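PDB 2BKL: prolyl endopeptidase from Myxococcus xanthus, which probably cleaves oligopeptides on the carboxyl side of proline, and more weakly of alanine, as a serine peptidase of the prolyl oligopeptidase (S9A) family. Local coordinates for residues A[145-151]-A[163-169]; A[173-177]-A[232-238]; A[180-186]-A[203-209]. One frame throughout, in Å; residues are numbered along the deposited sequence.

Interaction 1. Residues A[145-151]-A[163-169]. With ZAH (N-[(benzyloxy)carbonyl]-L-alanyl-L-proline), chain C.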
loop_
_atom_site.group_PDB
_atom_site.type_symbol
_atom_site.label_atom_id
_atom_site.label_comp_id
_atom_site.label_asym_id
_atom_site.label_seq_id
_atom_site.Cartn_x
_atom_site.Cartn_y
_atom_site.Cartn_z
ATOM N N ASP A 145 11.210 3.795 -5.084
ATOM C CA ASP A 145 10.383 3.457 -6.242
ATOM C C ASP A 145 11.164 3.331 -7.546
ATOM O O ASP A 145 10.820 2.509 -8.405
ATOM C CB ASP A 145 9.283 4.494 -6.459
ATOM C CG ASP A 145 8.200 4.447 -5.406
ATOM O OD1 ASP A 145 8.194 3.581 -4.485
ATOM O OD2 ASP A 145 7.321 5.330 -5.422
ATOM N N GLU A 146 12.223 4.110 -7.689
ATOM C CA GLU A 146 13.021 4.104 -8.896
ATOM C C GLU A 146 13.545 2.679 -9.090
ATOM O O GLU A 146 14.070 2.057 -8.151
ATOM C CB GLU A 146 14.200 5.108 -8.807
ATOM C CG GLU A 146 14.820 5.468 -10.161
ATOM C CD GLU A 146 13.885 6.267 -11.071
ATOM O OE1 GLU A 146 12.999 6.966 -10.559
ATOM O OE2 GLU A 146 14.031 6.190 -12.321
ATOM N N ALA A 147 13.429 2.177 -10.310
ATOM C CA ALA A 147 13.753 0.786 -10.606
ATOM C C ALA A 147 14.433 0.632 -11.969
ATOM O O ALA A 147 14.108 1.340 -12.921
ATOM C CB ALA A 147 12.487 -0.063 -10.591
ATOM N N VAL A 148 15.318 -0.348 -12.052
ATOM C CA VAL A 148 15.914 -0.758 -13.310
ATOM C C VAL A 148 15.546 -2.202 -13.558
ATOM O O VAL A 148 15.732 -3.057 -12.694
ATOM C CB VAL A 148 17.458 -0.567 -13.249
ATOM C CG1 VAL A 148 18.157 -1.079 -14.513
ATOM C CG2 VAL A 148 17.796 0.893 -12.957
ATOM N N LEU A 149 15.044 -2.489 -14.762
ATOM C CA LEU A 149 14.717 -3.866 -15.131
ATOM C C LEU A 149 15.928 -4.628 -15.631
ATOM O O LEU A 149 16.749 -4.087 -16.391
ATOM C CB LEU A 149 13.640 -3.877 -16.214
ATOM C CG LEU A 149 12.326 -3.150 -15.884
ATOM C CD1 LEU A 149 11.389 -3.191 -17.058
ATOM C CD2 LEU A 149 11.701 -3.775 -14.603
ATOM N N HIS A 150 16.028 -5.874 -15.199
ATOM C CA HIS A 150 17.029 -6.839 -15.612
ATOM C C HIS A 150 16.358 -8.132 -16.004
ATOM O O HIS A 150 15.164 -8.369 -15.704
ATOM C CB HIS A 150 17.984 -7.108 -14.444
ATOM C CG HIS A 150 18.865 -5.950 -14.122
ATOM N ND1 HIS A 150 20.117 -5.797 -14.680
ATOM C CD2 HIS A 150 18.678 -4.885 -13.307
ATOM C CE1 HIS A 150 20.668 -4.690 -14.206
ATOM N NE2 HIS A 150 19.810 -4.101 -13.398
ATOM N N VAL A 151 17.099 -9.005 -16.665
ATOM C CA VAL A 151 16.619 -10.333 -16.982
ATOM C C VAL A 151 17.674 -11.338 -16.612
ATOM O O VAL A 151 18.861 -11.141 -16.927
ATOM C CB VAL A 151 16.269 -10.476 -18.502
ATOM C CG1 VAL A 151 15.791 -11.898 -18.822
ATOM C CG2 VAL A 151 15.269 -9.453 -18.950
ATOM N N ASP A 163 19.774 -6.757 -21.740
ATOM C CA ASP A 163 18.395 -6.506 -21.355
ATOM C C ASP A 163 18.383 -5.789 -20.010
ATOM O O ASP A 163 18.088 -6.360 -18.955
ATOM C CB ASP A 163 17.616 -7.824 -21.283
ATOM C CG ASP A 163 17.735 -8.627 -22.558
ATOM O OD1 ASP A 163 17.310 -8.115 -23.610
ATOM O OD2 ASP A 163 18.253 -9.760 -22.583
ATOM N N VAL A 164 18.720 -4.515 -20.064
ATOM C CA VAL A 164 18.820 -3.687 -18.876
ATOM C C VAL A 164 18.105 -2.398 -19.222
ATOM O O VAL A 164 18.488 -1.710 -20.173
ATOM C CB VAL A 164 20.271 -3.378 -18.492
ATOM C CG1 VAL A 164 20.311 -2.442 -17.276
ATOM C CG2 VAL A 164 21.067 -4.661 -18.252
ATOM N N ILE A 165 17.049 -2.077 -18.484
ATOM C CA ILE A 165 16.210 -0.960 -18.833
ATOM C C ILE A 165 15.990 -0.032 -17.644
ATOM O O ILE A 165 15.292 -0.381 -16.669
ATOM C CB ILE A 165 14.851 -1.443 -19.385
ATOM C CG1 ILE A 165 14.980 -2.559 -20.431
ATOM C CG2 ILE A 165 14.105 -0.281 -19.974
ATOM C CD1 ILE A 165 13.660 -3.145 -20.873
ATOM N N GLU A 166 16.586 1.156 -17.686
ATOM C CA GLU A 166 16.293 2.170 -16.681
ATOM C C GLU A 166 14.887 2.761 -16.910
ATOM O O GLU A 166 14.268 2.555 -17.947
ATOM C CB GLU A 166 17.396 3.248 -16.650
ATOM C CG GLU A 166 18.757 2.647 -16.291
ATOM C CD GLU A 166 19.854 3.643 -15.917
ATOM O OE1 GLU A 166 19.550 4.801 -15.577
ATOM O OE2 GLU A 166 21.037 3.228 -15.939
ATOM N N GLY A 167 14.365 3.447 -15.921
ATOM C CA GLY A 167 13.041 3.999 -16.024
ATOM C C GLY A 167 11.907 3.005 -15.848
ATOM O O GLY A 167 10.797 3.233 -16.352
ATOM N N GLY A 168 12.155 1.952 -15.066
ATOM C CA GLY A 168 11.175 0.913 -14.841
ATOM C C GLY A 168 10.304 1.033 -13.619
ATOM O O GLY A 168 9.640 0.061 -13.255
ATOM N N LYS A 169 10.258 2.216 -13.005
ATOM C CA LYS A 169 9.468 2.437 -11.805
ATOM C C LYS A 169 8.053 1.820 -11.848
ATOM O O LYS A 169 7.611 1.180 -10.867
ATOM C CB LYS A 169 9.299 3.947 -11.546
ATOM C CG LYS A 169 8.358 4.277 -10.410
ATOM C CD LYS A 169 8.181 5.803 -10.190
ATOM C CE LYS A 169 9.454 6.477 -9.858
ATOM N NZ LYS A 169 9.141 7.871 -9.298
HETATM C C1 ZAH C . 0.717 6.898 0.746
HETATM O O2 ZAH C . -0.609 6.868 1.223
HETATM C C3 ZAH C . 0.848 7.587 -0.633
HETATM C C4 ZAH C . 0.442 9.062 -0.574
HETATM C C5 ZAH C . -1.039 9.118 -0.926
HETATM C C6 ZAH C . -1.341 7.890 -1.743
HETATM N N7 ZAH C . -0.117 7.105 -1.646
HETATM C C8 ZAH C . 0.074 5.984 -2.337
HETATM O O9 ZAH C . 1.248 5.386 -2.232
HETATM C C10 ZAH C . -0.895 5.541 -3.455
HETATM C C11 ZAH C . -1.983 4.767 -2.710
HETATM N N14 ZAH C . -0.263 4.656 -4.402
HETATM C C15 ZAH C . 0.581 5.107 -5.299
HETATM O O16 ZAH C . 0.820 6.385 -5.435
HETATM O O17 ZAH C . 1.216 4.157 -6.166
HETATM C C18 ZAH C . 2.249 4.723 -7.012
HETATM C C19 ZAH C . 3.088 3.638 -7.695
HETATM C C20 ZAH C . 2.482 2.797 -8.638
HETATM C C21 ZAH C . 3.231 1.798 -9.259
HETATM C C22 ZAH C . 4.588 1.658 -8.955
HETATM C C23 ZAH C . 5.204 2.511 -8.034
HETATM C C24 ZAH C . 4.450 3.500 -7.402
HETATM O O HOH W 1 7.740 7.535 -6.888
HETATM O O HOH W 2 8.741 0.867 -8.384
HETATM O O HOH W 3 12.618 3.985 -12.636
HETATM O O HOH W 4 11.805 8.231 -8.427
HETATM O O HOH W 5 15.528 4.416 -13.530
HETATM O O HOH W 6 19.729 -7.822 -17.184
#
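Three backbone hydrogen bonds hold 145-151 against 163-169. L149 and I165 form an antiparallel hydrogen-bonded pair, L149 N to I165 O and I165 N to L149 O both measuring 2.9 Å, and G168 N donates to A147 O at 3.0 Å. Between these anchors the register slips: V148 faces E166, yet A147 already faces K169, so G167 and G168 lie in an excursion of the second segment. G167 has positive phi, and a CB on G168 would clash with L149 CG.

Beyond the bridge, water takes over. K169 runs its side chain alongside D145 and E146, CG 3.6 Å from D145 O, and its NZ is linked through one water to D145 OD2 and through another to E146 OE1; E146 OE1 and K169 NZ stay 4.2 Å apart, too far for a salt bridge. A further water receives hydrogen bonds from both A147 N and K169 N, and another donates to D145 O and K169 O. The direct salt bridges of the two acids go to other residues, D145 to R618 and E146 to R198.

Packing is modest. V148 CG1 meets V164 CG1 at 3.8 Å, which also touches the H150 ring, while L149 and I165 turn their side chains onto Y184 of the next sheet.

The polar end of the contact borders the bound Z-Ala-Pro: K169 O approaches C22 of its benzyl ring at 3.6 Å, and D145 OD2 lies 3.9 Å from C24. With D145 tied to R618, which hydrogen-bonds the ligand, the chemistry implies a charged, hydrated propeller edge fastened to the catalytic domain at the substrate pocket.

Interaction 2. Residues A[173-177]-A[232-238]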
loop_
_atom_site.group_PDB
_atom_site.type_symbol
_atom_site.label_atom_id
_atom_site.label_comp_id
_atom_site.label_asym_id
_atom_site.label_seq_id
_atom_site.Cartn_x
_atom_site.Cartn_y
_atom_site.Cartn_z
ATOM N N PRO A 173 6.411 -6.402 -16.084
ATOM C CA PRO A 173 6.561 -7.009 -17.406
ATOM C C PRO A 173 5.471 -8.027 -17.742
ATOM O O PRO A 173 5.124 -8.916 -16.934
ATOM C CB PRO A 173 7.935 -7.683 -17.337
ATOM C CG PRO A 173 8.676 -6.858 -16.300
ATOM C CD PRO A 173 7.630 -6.580 -15.266
ATOM N N LYS A 174 4.912 -7.865 -18.940
ATOM C CA LYS A 174 3.957 -8.810 -19.525
ATOM C C LYS A 174 4.645 -9.546 -20.667
ATOM O O LYS A 174 4.751 -9.021 -21.765
ATOM C CB LYS A 174 2.727 -8.099 -20.083
ATOM C CG LYS A 174 1.533 -7.879 -19.149
ATOM C CD LYS A 174 1.808 -6.929 -18.026
ATOM C CE LYS A 174 2.099 -5.514 -18.479
ATOM N NZ LYS A 174 2.096 -4.535 -17.311
ATOM N N TRP A 175 5.110 -10.757 -20.394
ATOM C CA TRP A 175 5.739 -11.605 -21.397
ATOM C C TRP A 175 4.755 -12.070 -22.459
ATOM O O TRP A 175 3.623 -12.455 -22.142
ATOM C CB TRP A 175 6.350 -12.815 -20.746
ATOM C CG TRP A 175 7.518 -12.585 -19.881
ATOM C CD1 TRP A 175 7.533 -12.429 -18.530
ATOM C CD2 TRP A 175 8.886 -12.587 -20.305
ATOM N NE1 TRP A 175 8.826 -12.293 -18.095
ATOM C CE2 TRP A 175 9.676 -12.405 -19.164
ATOM C CE3 TRP A 175 9.525 -12.724 -21.547
ATOM C CZ2 TRP A 175 11.075 -12.351 -19.221
ATOM C CZ3 TRP A 175 10.893 -12.671 -21.606
ATOM C CH2 TRP A 175 11.657 -12.498 -20.444
ATOM N N THR A 176 5.161 -12.023 -23.714
ATOM C CA THR A 176 4.370 -12.662 -24.764
ATOM C C THR A 176 4.485 -14.180 -24.681
ATOM O O THR A 176 5.440 -14.687 -24.124
ATOM C CB THR A 176 4.767 -12.154 -26.152
ATOM O OG1 THR A 176 6.188 -12.029 -26.253
ATOM C CG2 THR A 176 4.240 -10.725 -26.356
ATOM N N PRO A 177 3.499 -14.908 -25.200
ATOM C CA PRO A 177 3.513 -16.383 -25.133
ATOM C C PRO A 177 4.775 -17.049 -25.710
ATOM O O PRO A 177 5.109 -18.159 -25.264
ATOM C CB PRO A 177 2.273 -16.784 -25.925
ATOM C CG PRO A 177 1.432 -15.606 -26.071
ATOM C CD PRO A 177 2.257 -14.392 -25.802
ATOM N N SER A 232 -0.451 -1.297 -18.880
ATOM C CA SER A 232 -0.814 -2.276 -19.916
ATOM C C SER A 232 -1.076 -3.651 -19.306
ATOM O O SER A 232 -0.666 -3.945 -18.185
ATOM C CB SER A 232 0.246 -2.358 -21.008
ATOM O OG SER A 232 1.443 -2.952 -20.547
ATOM N N ASP A 233 -1.772 -4.487 -20.077
ATOM C CA ASP A 233 -1.910 -5.904 -19.736
ATOM C C ASP A 233 -2.065 -6.699 -21.022
ATOM O O ASP A 233 -2.384 -6.134 -22.061
ATOM C CB ASP A 233 -3.118 -6.121 -18.828
ATOM C CG ASP A 233 -3.018 -7.393 -17.971
ATOM O OD1 ASP A 233 -1.976 -8.100 -18.034
ATOM O OD2 ASP A 233 -3.956 -7.770 -17.210
ATOM N N LEU A 234 -1.822 -7.994 -20.949
ATOM C CA LEU A 234 -1.810 -8.868 -22.124
ATOM C C LEU A 234 -2.531 -10.158 -21.764
ATOM O O LEU A 234 -2.279 -10.734 -20.721
ATOM C CB LEU A 234 -0.373 -9.187 -22.571
ATOM C CG LEU A 234 -0.257 -9.997 -23.869
ATOM C CD1 LEU A 234 -0.688 -9.194 -25.098
ATOM C CD2 LEU A 234 1.173 -10.538 -24.067
ATOM N N SER A 235 -3.422 -10.616 -22.640
ATOM C CA SER A 235 -4.085 -11.885 -22.412
ATOM C C SER A 235 -3.088 -13.032 -22.528
ATOM O O SER A 235 -2.052 -12.916 -23.159
ATOM C CB SER A 235 -5.245 -12.079 -23.416
ATOM O OG SER A 235 -4.782 -12.173 -24.744
ATOM N N ARG A 236 -3.416 -14.135 -21.872
ATOM C CA ARG A 236 -2.603 -15.358 -21.954
ATOM C C ARG A 236 -2.286 -15.842 -23.349
ATOM O O ARG A 236 -1.160 -16.257 -23.623
ATOM C CB ARG A 236 -3.304 -16.490 -21.224
ATOM C CG ARG A 236 -3.031 -16.504 -19.794
ATOM C CD ARG A 236 -1.571 -16.775 -19.410
ATOM N NE ARG A 236 -0.970 -18.034 -19.870
ATOM C CZ ARG A 236 -1.310 -19.244 -19.422
ATOM N NH1 ARG A 236 -2.303 -19.381 -18.546
ATOM N NH2 ARG A 236 -0.676 -20.336 -19.849
ATOM N N ASP A 237 -3.254 -15.799 -24.253
ATOM C CA ASP A 237 -3.023 -16.247 -25.620
ATOM C C ASP A 237 -2.274 -15.231 -26.481
ATOM O O ASP A 237 -2.006 -15.471 -27.664
ATOM C CB ASP A 237 -4.348 -16.683 -26.298
ATOM C CG ASP A 237 -5.426 -15.581 -26.337
ATOM O OD1 ASP A 237 -5.118 -14.366 -26.238
ATOM O OD2 ASP A 237 -6.636 -15.875 -26.489
ATOM N N GLY A 238 -1.942 -14.068 -25.891
ATOM C CA GLY A 238 -1.225 -13.038 -26.615
ATOM C C GLY A 238 -2.058 -12.271 -27.632
ATOM O O GLY A 238 -1.553 -11.413 -28.342
#
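K174 does most of the work here. Its CA-CB bond points toward the strand, setting CB 4.1 Å from L234 CB; chi1 near -90° puts CG 3.7 Å from D233 OD1. Beyond that the side chain is folded rather than extended, with chi2 and chi3 both p, and NZ donates to S232 O at 3.0 Å. NZ also hydrogen-bonds T172 O and forms a salt bridge with E185, whose carboxylate accepts from S232 OG as well.

L234, in the t,p rotamer, points its CD2 into the angle of the other segment, 3.7 Å from W175 O and 3.8 Å from T176 CG2. W175 itself turns the other way, toward strand 134-141. Farther on, the P177 ring lies over the type I turn S235-G238, with CG 3.6 Å from R236 O and 3.7 Å from G238 N. G238 has positive phi, and a CB there would clash with P177 CG. G238 N donates to S235 O (3.0 Å), closing the turn, and S235 OG, at chi1 p, donates to D237 OD1 at 2.7 Å.

The two strands are the first, innermost strands of consecutive four-stranded antiparallel sheets, meeting through side chains: the blade-to-blade packing of a beta-propeller.

Interaction 3. Residues A[180-186]-A[203-209]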
loop_
_atom_site.group_PDB
_atom_site.type_symbol
_atom_site.label_atom_id
_atom_site.label_comp_id
_atom_site.label_asym_id
_atom_site.label_seq_id
_atom_site.Cartn_x
_atom_site.Cartn_y
_atom_site.Cartn_z
ATOM N N LYS A 180 9.731 -14.344 -26.001
ATOM C CA LYS A 180 10.776 -13.632 -26.732
ATOM C C LYS A 180 10.939 -12.174 -26.299
ATOM O O LYS A 180 11.914 -11.517 -26.694
ATOM C CB LYS A 180 10.508 -13.704 -28.238
ATOM C CG LYS A 180 10.693 -15.120 -28.792
ATOM C CD LYS A 180 10.992 -15.160 -30.275
ATOM C CE LYS A 180 11.273 -16.583 -30.773
ATOM N NZ LYS A 180 12.344 -17.261 -29.972
ATOM N N GLY A 181 10.041 -11.685 -25.451
ATOM C CA GLY A 181 10.118 -10.317 -24.971
ATOM C C GLY A 181 8.879 -9.987 -24.160
ATOM O O GLY A 181 8.016 -10.858 -23.879
ATOM N N PHE A 182 8.783 -8.749 -23.710
ATOM C CA PHE A 182 7.697 -8.357 -22.830
ATOM C C PHE A 182 7.270 -6.902 -23.065
ATOM O O PHE A 182 8.070 -6.041 -23.476
ATOM C CB PHE A 182 8.087 -8.564 -21.377
ATOM C CG PHE A 182 9.395 -7.932 -20.985
ATOM C CD1 PHE A 182 9.463 -6.559 -20.662
ATOM C CD2 PHE A 182 10.545 -8.704 -20.861
ATOM C CE1 PHE A 182 10.688 -5.996 -20.285
ATOM C CE2 PHE A 182 11.769 -8.122 -20.470
ATOM C CZ PHE A 182 11.818 -6.793 -20.176
ATOM N N TYR A 183 5.985 -6.649 -22.845
ATOM C CA TYR A 183 5.438 -5.292 -22.751
ATOM C C TYR A 183 5.711 -4.726 -21.377
ATOM O O TYR A 183 5.678 -5.441 -20.383
ATOM C CB TYR A 183 3.927 -5.321 -22.969
ATOM C CG TYR A 183 3.506 -5.709 -24.371
ATOM C CD1 TYR A 183 3.397 -4.760 -25.397
ATOM C CD2 TYR A 183 3.166 -7.023 -24.679
ATOM C CE1 TYR A 183 3.007 -5.102 -26.639
ATOM C CE2 TYR A 183 2.801 -7.376 -25.955
ATOM C CZ TYR A 183 2.704 -6.408 -26.924
ATOM O OH TYR A 183 2.318 -6.716 -28.208
ATOM N N TYR A 184 5.952 -3.431 -21.292
ATOM C CA TYR A 184 6.206 -2.807 -19.996
ATOM C C TYR A 184 5.982 -1.303 -20.062
ATOM O O TYR A 184 5.976 -0.696 -21.130
ATOM C CB TYR A 184 7.635 -3.111 -19.485
ATOM C CG TYR A 184 8.707 -2.452 -20.320
ATOM C CD1 TYR A 184 9.046 -2.910 -21.591
ATOM C CD2 TYR A 184 9.309 -1.286 -19.900
ATOM C CE1 TYR A 184 10.007 -2.262 -22.374
ATOM C CE2 TYR A 184 10.276 -0.642 -20.674
ATOM C CZ TYR A 184 10.604 -1.119 -21.919
ATOM O OH TYR A 184 11.542 -0.473 -22.692
ATOM N N GLU A 185 5.819 -0.728 -18.884
ATOM C CA GLU A 185 5.598 0.699 -18.656
ATOM C C GLU A 185 6.943 1.352 -18.398
ATOM O O GLU A 185 7.689 0.924 -17.522
ATOM C CB GLU A 185 4.722 0.895 -17.437
ATOM C CG GLU A 185 3.340 0.257 -17.483
ATOM C CD GLU A 185 3.267 -1.277 -17.503
ATOM O OE1 GLU A 185 4.124 -1.977 -16.964
ATOM O OE2 GLU A 185 2.302 -1.838 -18.102
ATOM N N TRP A 186 7.257 2.384 -19.186
ATOM C CA TRP A 186 8.582 2.990 -19.226
ATOM C C TRP A 186 8.510 4.499 -18.975
ATOM O O TRP A 186 7.625 5.173 -19.494
ATOM C CB TRP A 186 9.210 2.759 -20.613
ATOM C CG TRP A 186 10.603 3.255 -20.704
ATOM C CD1 TRP A 186 11.701 2.804 -20.016
ATOM C CD2 TRP A 186 11.071 4.298 -21.554
ATOM N NE1 TRP A 186 12.817 3.525 -20.383
ATOM C CE2 TRP A 186 12.460 4.430 -21.338
ATOM C CE3 TRP A 186 10.459 5.127 -22.489
ATOM C CZ2 TRP A 186 13.234 5.374 -22.016
ATOM C CZ3 TRP A 186 11.228 6.063 -23.166
ATOM C CH2 TRP A 186 12.593 6.174 -22.923
ATOM N N THR A 203 5.153 5.573 -20.847
ATOM C CA THR A 203 4.884 5.049 -22.153
ATOM C C THR A 203 4.815 3.533 -22.085
ATOM O O THR A 203 5.484 2.919 -21.267
ATOM C CB THR A 203 6.030 5.503 -23.074
ATOM O OG1 THR A 203 6.102 6.950 -23.018
ATOM C CG2 THR A 203 5.746 5.205 -24.482
ATOM N N ILE A 204 4.028 2.911 -22.942
ATOM C CA ILE A 204 4.101 1.462 -23.067
ATOM C C ILE A 204 5.056 1.105 -24.186
ATOM O O ILE A 204 4.914 1.641 -25.277
ATOM C CB ILE A 204 2.732 0.831 -23.334
ATOM C CG1 ILE A 204 1.675 1.314 -22.341
ATOM C CG2 ILE A 204 2.847 -0.705 -23.355
ATOM C CD1 ILE A 204 1.961 1.095 -20.888
ATOM N N ARG A 205 6.042 0.254 -23.880
ATOM C CA ARG A 205 7.022 -0.229 -24.850
ATOM C C ARG A 205 7.043 -1.757 -24.892
ATOM O O ARG A 205 6.496 -2.408 -24.020
ATOM C CB ARG A 205 8.410 0.317 -24.539
ATOM C CG ARG A 205 8.445 1.862 -24.574
ATOM C CD ARG A 205 9.802 2.427 -24.951
ATOM N NE ARG A 205 10.865 1.926 -24.092
ATOM C CZ ARG A 205 12.153 2.272 -24.225
ATOM N NH1 ARG A 205 12.505 3.156 -25.163
ATOM N NH2 ARG A 205 13.079 1.748 -23.433
ATOM N N TYR A 206 7.658 -2.305 -25.933
ATOM C CA TYR A 206 7.886 -3.747 -26.045
ATOM C C TYR A 206 9.372 -3.959 -26.144
ATOM O O TYR A 206 10.035 -3.376 -27.013
ATOM C CB TYR A 206 7.202 -4.396 -27.251
ATOM C CG TYR A 206 7.366 -5.907 -27.249
ATOM C CD1 TYR A 206 6.512 -6.694 -26.525
ATOM C CD2 TYR A 206 8.385 -6.538 -27.934
ATOM C CE1 TYR A 206 6.656 -8.073 -26.468
ATOM C CE2 TYR A 206 8.539 -7.918 -27.891
ATOM C CZ TYR A 206 7.655 -8.681 -27.161
ATOM O OH TYR A 206 7.827 -10.051 -27.120
ATOM N N HIS A 207 9.907 -4.790 -25.273
ATOM C CA HIS A 207 11.324 -5.116 -25.299
ATOM C C HIS A 207 11.491 -6.532 -25.849
ATOM O O HIS A 207 10.951 -7.496 -25.292
ATOM C CB HIS A 207 11.963 -5.044 -23.923
ATOM C CG HIS A 207 13.405 -5.408 -23.962
ATOM N ND1 HIS A 207 14.287 -4.744 -24.777
ATOM C CD2 HIS A 207 14.100 -6.414 -23.388
ATOM C CE1 HIS A 207 15.480 -5.302 -24.673
ATOM N NE2 HIS A 207 15.403 -6.311 -23.834
ATOM N N THR A 208 12.214 -6.654 -26.952
ATOM C CA THR A 208 12.595 -7.963 -27.480
ATOM C C THR A 208 13.896 -8.404 -26.809
ATOM O O THR A 208 14.887 -7.657 -26.822
ATOM C CB THR A 208 12.780 -7.868 -28.996
ATOM O OG1 THR A 208 11.524 -7.566 -29.650
ATOM C CG2 THR A 208 13.246 -9.233 -29.579
ATOM N N LEU A 209 13.917 -9.572 -26.186
ATOM C CA LEU A 209 15.110 -10.036 -25.487
ATOM C C LEU A 209 16.275 -10.110 -26.447
ATOM O O LEU A 209 16.127 -10.590 -27.584
ATOM C CB LEU A 209 14.923 -11.438 -24.901
ATOM C CG LEU A 209 14.042 -11.658 -23.688
ATOM C CD1 LEU A 209 14.282 -13.069 -23.101
ATOM C CD2 LEU A 209 14.267 -10.610 -22.624
HETATM O O HOH W 7 14.065 -12.391 -28.143
#
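At the start of the first segment, K180 O accepts from L209 N at 2.8 Å, and a water joins K180 O to L209 O. G181 follows, paired with T208; a CB here would clash with H207 O and Y206 OH, so its bareness lets the Y206 phenol lie across the backbone, with OH 3.1 Å from G181 C. Y206 OH goes on to hydrogen-bond T176.

F182 and H207 form a hydrogen-bonded pair (F182 N to H207 O 3.0 Å, H207 N to F182 O 2.9 Å), and H207 CB sits over the F182 ring in a CH-pi contact. On the opposite face of the sheet, Y183 receives the edge of Y206 in a T-shaped pair, centroids 4.8 Å apart. Y184 pairs with R205, and its OH accepts from R205 NE (2.9 Å) and NH2 (2.8 Å) while also bonding D216. E185 meets I204, CG to CD1 at 3.8 Å, before its carboxylate reaches K174 and S232. W186 closes the ladder, N to T203 O and T203 N to W186 O both 2.8 Å, and its indole carries the R205 guanidinium flat on one face, CZ 3.6 Å from the six-membered ring centroid: a cation-pi stack.

Six successive pairs, with the strand axes at 144°, form a twisted antiparallel ladder; flanked by 174-175 and 217-220, it is the central pair of a four-stranded beta-propeller blade.

Overall arrangement
From the N terminus, interaction 1 comes first, closing a short loop as the chain leaves strand 148-153 and turns back along it before entering the next blade. Strand 174-175 then opens interaction 2, which closes only at 232-238, after 54 intervening residues. Interaction 3 is nested inside that long loop, joining the second and third strands of the blade that 174-175 begins. Interaction 1 precedes both in series, but leans on interaction 3 through D163 with H207 and I165 with Y184. Interactions 2 and 3 share K174-E185 and T176-Y206. Together they tie three consecutive propeller blades side by side.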